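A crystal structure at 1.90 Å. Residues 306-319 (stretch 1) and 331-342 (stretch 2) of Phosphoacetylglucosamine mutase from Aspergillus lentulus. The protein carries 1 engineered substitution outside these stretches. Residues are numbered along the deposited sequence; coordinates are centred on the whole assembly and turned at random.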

# COMPACT_ATOMS: atom_id res chain seq x y z
N GLY A 306 -1.38 -10.06 5.30
CA GLY A 306 -2.25 -9.57 4.18
C GLY A 306 -3.09 -10.60 3.46
O GLY A 306 -4.25 -10.34 3.06
N ASP A 307 -2.51 -11.80 3.25
CA ASP A 307 -3.31 -12.85 2.58
C ASP A 307 -4.40 -13.41 3.44
O ASP A 307 -5.43 -13.87 2.93
CB ASP A 307 -2.38 -13.94 2.11
CG ASP A 307 -1.46 -13.40 1.04
OD1 ASP A 307 -1.95 -13.05 -0.07
OD2 ASP A 307 -0.26 -13.22 1.33
N ARG A 308 -4.21 -13.38 4.75
CA ARG A 308 -5.32 -13.70 5.66
C ARG A 308 -6.46 -12.71 5.57
O ARG A 308 -7.61 -13.13 5.66
CB ARG A 308 -4.92 -13.71 7.17
CG ARG A 308 -3.95 -14.81 7.44
CD ARG A 308 -4.78 -16.10 7.63
NE ARG A 308 -3.82 -17.14 7.91
CZ ARG A 308 -4.07 -18.36 8.34
NH1 ARG A 308 -5.34 -18.80 8.44
NH2 ARG A 308 -3.03 -19.17 8.60
N ILE A 309 -6.13 -11.42 5.40
CA ILE A 309 -7.17 -10.39 5.19
C ILE A 309 -7.86 -10.62 3.84
O ILE A 309 -9.09 -10.59 3.76
CB ILE A 309 -6.59 -8.93 5.31
CG1 ILE A 309 -5.94 -8.77 6.73
CG2 ILE A 309 -7.74 -7.90 5.14
CD1 ILE A 309 -5.18 -7.47 6.94
N ALA A 310 -7.07 -10.83 2.78
CA ALA A 310 -7.65 -11.06 1.43
C ALA A 310 -8.65 -12.25 1.51
O ALA A 310 -9.79 -12.19 0.97
CB ALA A 310 -6.52 -11.39 0.47
N THR A 311 -8.21 -13.33 2.12
CA THR A 311 -9.06 -14.54 2.14
C THR A 311 -10.31 -14.38 3.04
O THR A 311 -11.39 -14.89 2.72
CB THR A 311 -8.26 -15.79 2.53
OG1 THR A 311 -7.59 -15.60 3.76
CG2 THR A 311 -7.24 -16.06 1.45
N LEU A 312 -10.12 -13.67 4.14
CA LEU A 312 -11.23 -13.28 5.02
C LEU A 312 -12.28 -12.50 4.19
O LEU A 312 -13.48 -12.80 4.21
CB LEU A 312 -10.70 -12.46 6.24
CG LEU A 312 -11.82 -12.04 7.24
CD1 LEU A 312 -12.35 -13.28 8.00
CD2 LEU A 312 -11.41 -10.97 8.20
N ALA A 313 -11.83 -11.46 3.49
CA ALA A 313 -12.73 -10.61 2.67
C ALA A 313 -13.37 -11.37 1.49
O ALA A 313 -14.55 -11.23 1.25
CB ALA A 313 -11.91 -9.42 2.11
N ALA A 314 -12.57 -12.20 0.77
CA ALA A 314 -13.13 -13.01 -0.31
C ALA A 314 -14.21 -13.99 0.20
O ALA A 314 -15.25 -14.16 -0.49
CB ALA A 314 -12.03 -13.73 -1.08
N SER A 315 -14.01 -14.61 1.36
CA SER A 315 -15.01 -15.53 1.92
C SER A 315 -16.29 -14.73 2.28
O SER A 315 -17.39 -15.15 1.94
CB SER A 315 -14.42 -16.15 3.19
OG SER A 315 -15.40 -16.66 4.04
N PHE A 316 -16.15 -13.64 3.04
CA PHE A 316 -17.31 -12.84 3.45
C PHE A 316 -18.10 -12.34 2.23
O PHE A 316 -19.31 -12.51 2.14
CB PHE A 316 -16.85 -11.64 4.27
CG PHE A 316 -18.00 -10.90 4.91
CD1 PHE A 316 -18.94 -11.60 5.70
CD2 PHE A 316 -18.14 -9.54 4.71
CE1 PHE A 316 -20.01 -10.89 6.28
CE2 PHE A 316 -19.16 -8.82 5.34
CZ PHE A 316 -20.08 -9.52 6.13
N ILE A 317 -17.44 -11.72 1.28
CA ILE A 317 -18.12 -11.21 0.10
C ILE A 317 -18.87 -12.30 -0.70
O ILE A 317 -20.00 -12.06 -1.22
CB ILE A 317 -17.20 -10.32 -0.80
CG1 ILE A 317 -16.75 -9.08 -0.00
CG2 ILE A 317 -17.90 -9.97 -2.16
CD1 ILE A 317 -15.55 -8.32 -0.63
N GLY A 318 -18.24 -13.46 -0.86
CA GLY A 318 -18.87 -14.59 -1.48
C GLY A 318 -20.10 -15.05 -0.76
O GLY A 318 -21.10 -15.34 -1.43
N ASP A 319 -20.05 -15.15 0.58
CA ASP A 319 -21.24 -15.52 1.34
C ASP A 319 -22.33 -14.42 1.21
O ASP A 319 -23.52 -14.77 1.11
CB ASP A 319 -20.93 -15.73 2.83
CG ASP A 319 -20.03 -16.95 3.08
OD1 ASP A 319 -19.83 -17.84 2.18
OD2 ASP A 319 -19.60 -17.04 4.25
N LYS A 331 -18.66 -12.50 -9.81
CA LYS A 331 -17.43 -13.34 -9.86
C LYS A 331 -16.21 -12.65 -9.12
O LYS A 331 -15.69 -11.57 -9.51
CB LYS A 331 -17.08 -13.78 -11.31
CG LYS A 331 -18.16 -14.50 -12.18
CD LYS A 331 -19.09 -15.43 -11.39
CE LYS A 331 -18.73 -16.90 -11.52
NZ LYS A 331 -19.53 -17.72 -10.56
N ILE A 332 -15.78 -13.31 -8.06
CA ILE A 332 -14.66 -12.81 -7.27
C ILE A 332 -13.35 -13.43 -7.77
O ILE A 332 -13.27 -14.63 -8.01
CB ILE A 332 -14.87 -13.17 -5.76
CG1 ILE A 332 -16.20 -12.61 -5.27
CG2 ILE A 332 -13.71 -12.66 -4.88
CD1 ILE A 332 -16.61 -13.27 -3.97
N GLY A 333 -12.30 -12.64 -7.81
CA GLY A 333 -10.99 -13.21 -8.02
C GLY A 333 -10.05 -12.61 -6.97
O GLY A 333 -10.27 -11.47 -6.47
N VAL A 334 -8.98 -13.38 -6.64
CA VAL A 334 -7.97 -12.89 -5.68
C VAL A 334 -6.59 -12.68 -6.36
O VAL A 334 -6.02 -13.63 -6.95
CB VAL A 334 -7.83 -13.82 -4.49
CG1 VAL A 334 -6.83 -13.23 -3.42
CG2 VAL A 334 -9.25 -14.14 -3.88
N VAL A 335 -6.04 -11.48 -6.23
CA VAL A 335 -4.72 -11.18 -6.80
C VAL A 335 -3.72 -11.27 -5.66
O VAL A 335 -3.98 -10.71 -4.59
CB VAL A 335 -4.72 -9.78 -7.41
CG1 VAL A 335 -3.36 -9.44 -8.01
CG2 VAL A 335 -5.77 -9.78 -8.57
N GLN A 336 -2.60 -11.97 -5.92
CA GLN A 336 -1.56 -12.19 -4.95
C GLN A 336 -0.22 -11.77 -5.56
O GLN A 336 -0.14 -11.48 -6.78
CB GLN A 336 -1.51 -13.66 -4.46
CG GLN A 336 -2.85 -14.16 -3.81
CD GLN A 336 -2.60 -15.48 -3.16
OE1 GLN A 336 -2.29 -16.47 -3.82
NE2 GLN A 336 -2.70 -15.53 -1.86
N THR A 337 0.83 -11.77 -4.73
CA THR A 337 2.20 -11.80 -5.28
C THR A 337 2.90 -13.09 -4.80
O THR A 337 2.34 -13.86 -4.00
CB THR A 337 3.03 -10.54 -4.96
OG1 THR A 337 3.41 -10.51 -3.54
CG2 THR A 337 2.13 -9.28 -5.19
N ALA A 338 4.16 -13.25 -5.20
CA ALA A 338 4.93 -14.46 -4.91
C ALA A 338 5.25 -14.53 -3.41
O ALA A 338 5.53 -15.62 -2.93
CB ALA A 338 6.20 -14.47 -5.79
N TYR A 339 5.12 -13.42 -2.66
CA TYR A 339 5.39 -13.43 -1.22
C TYR A 339 4.22 -14.09 -0.47
O TYR A 339 4.34 -14.31 0.76
CB TYR A 339 5.54 -11.98 -0.70
CG TYR A 339 6.88 -11.40 -1.16
CD1 TYR A 339 8.06 -11.84 -0.55
CD2 TYR A 339 6.94 -10.57 -2.26
CE1 TYR A 339 9.29 -11.38 -0.97
CE2 TYR A 339 8.19 -10.07 -2.69
CZ TYR A 339 9.34 -10.54 -2.06
OH TYR A 339 10.59 -10.14 -2.50
N ALA A 340 3.06 -14.32 -1.14
CA ALA A 340 1.95 -14.97 -0.46
C ALA A 340 2.31 -16.38 -0.00
O ALA A 340 2.94 -17.15 -0.76
CB ALA A 340 0.70 -15.04 -1.34
N ASN A 341 1.95 -16.72 1.21
CA ASN A 341 2.21 -18.08 1.68
C ASN A 341 1.48 -19.11 0.78
O ASN A 341 0.31 -18.91 0.41
CB ASN A 341 1.67 -18.22 3.10
CG ASN A 341 2.23 -19.42 3.79
OD1 ASN A 341 1.71 -20.53 3.59
ND2 ASN A 341 3.29 -19.23 4.54
N GLY A 342 2.18 -20.19 0.41
CA GLY A 342 1.57 -21.20 -0.50
C GLY A 342 0.29 -21.74 0.07
O GLY A 342 -0.54 -22.14 -0.69
O HOH W 1 0.77 -14.87 3.19
O HOH W 2 -0.57 -11.79 -1.79

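Helix 306-319 packs against strand 332-337 almost antiparallel (176°), with the axes 9.5 Å apart at closest approach and 355 Å² buried between the two stretches. The contact is polar at the start of the helix and apolar beyond it. Asp307, buried and with chi1 in m, points its CB toward stretch 2 and supplies the polar part. Its OD1 accepts a hydrogen bond from Gln336 NE2 (3.1 Å); the CB of Gln336 points sideways, but its long side chain brings the amide within reach. Two waters extend the carboxylate to the backbone: water 2 donates to Asp307 OD1 (2.5 Å) and accepts from Thr337 N (3.3 Å), while water 1 lies 2.7 Å from Asp307 OD2 and accepts from Asn341 N (3.0 Å). Asp307 OD2 also lies 3.3 Å from Ala340 CA and 3.4 Å from Ala340 CB, so the carboxylate sits directly against Ala340, the last residue of the type I turn Thr337-Ala340. One turn on, Ala310 faces the strand, its CB 4.3 Å from Val334 CG1. Ala314 follows after another turn and touches two strand side chains, its CB 4.0 Å from Val334 CG2 and 4.3 Å from Ile332 CG2. These short alanines let the backbones come near, with Ala310 CA 7.3 Å from Val334 CA and Ala314 CA 7.1 Å from Ile332 CA. Ile332 and Val334 alternate with Gly333, so both branched side chains point toward the helix. Farther along, Ile317, its CB toward the strand, adds a smaller apolar contact, CG2 to Ile332 CD1 at 4.0 Å. Gly318 has no side chain, and Ile332 CD1 settles against its backbone, 3.5 Å from Gly318 N and 3.8 Å from Ala314 O; that N and O are already paired in the helical hydrogen bond Gly318 N to Ala314 O (3.1 Å), so the methyl leaves neither unsatisfied.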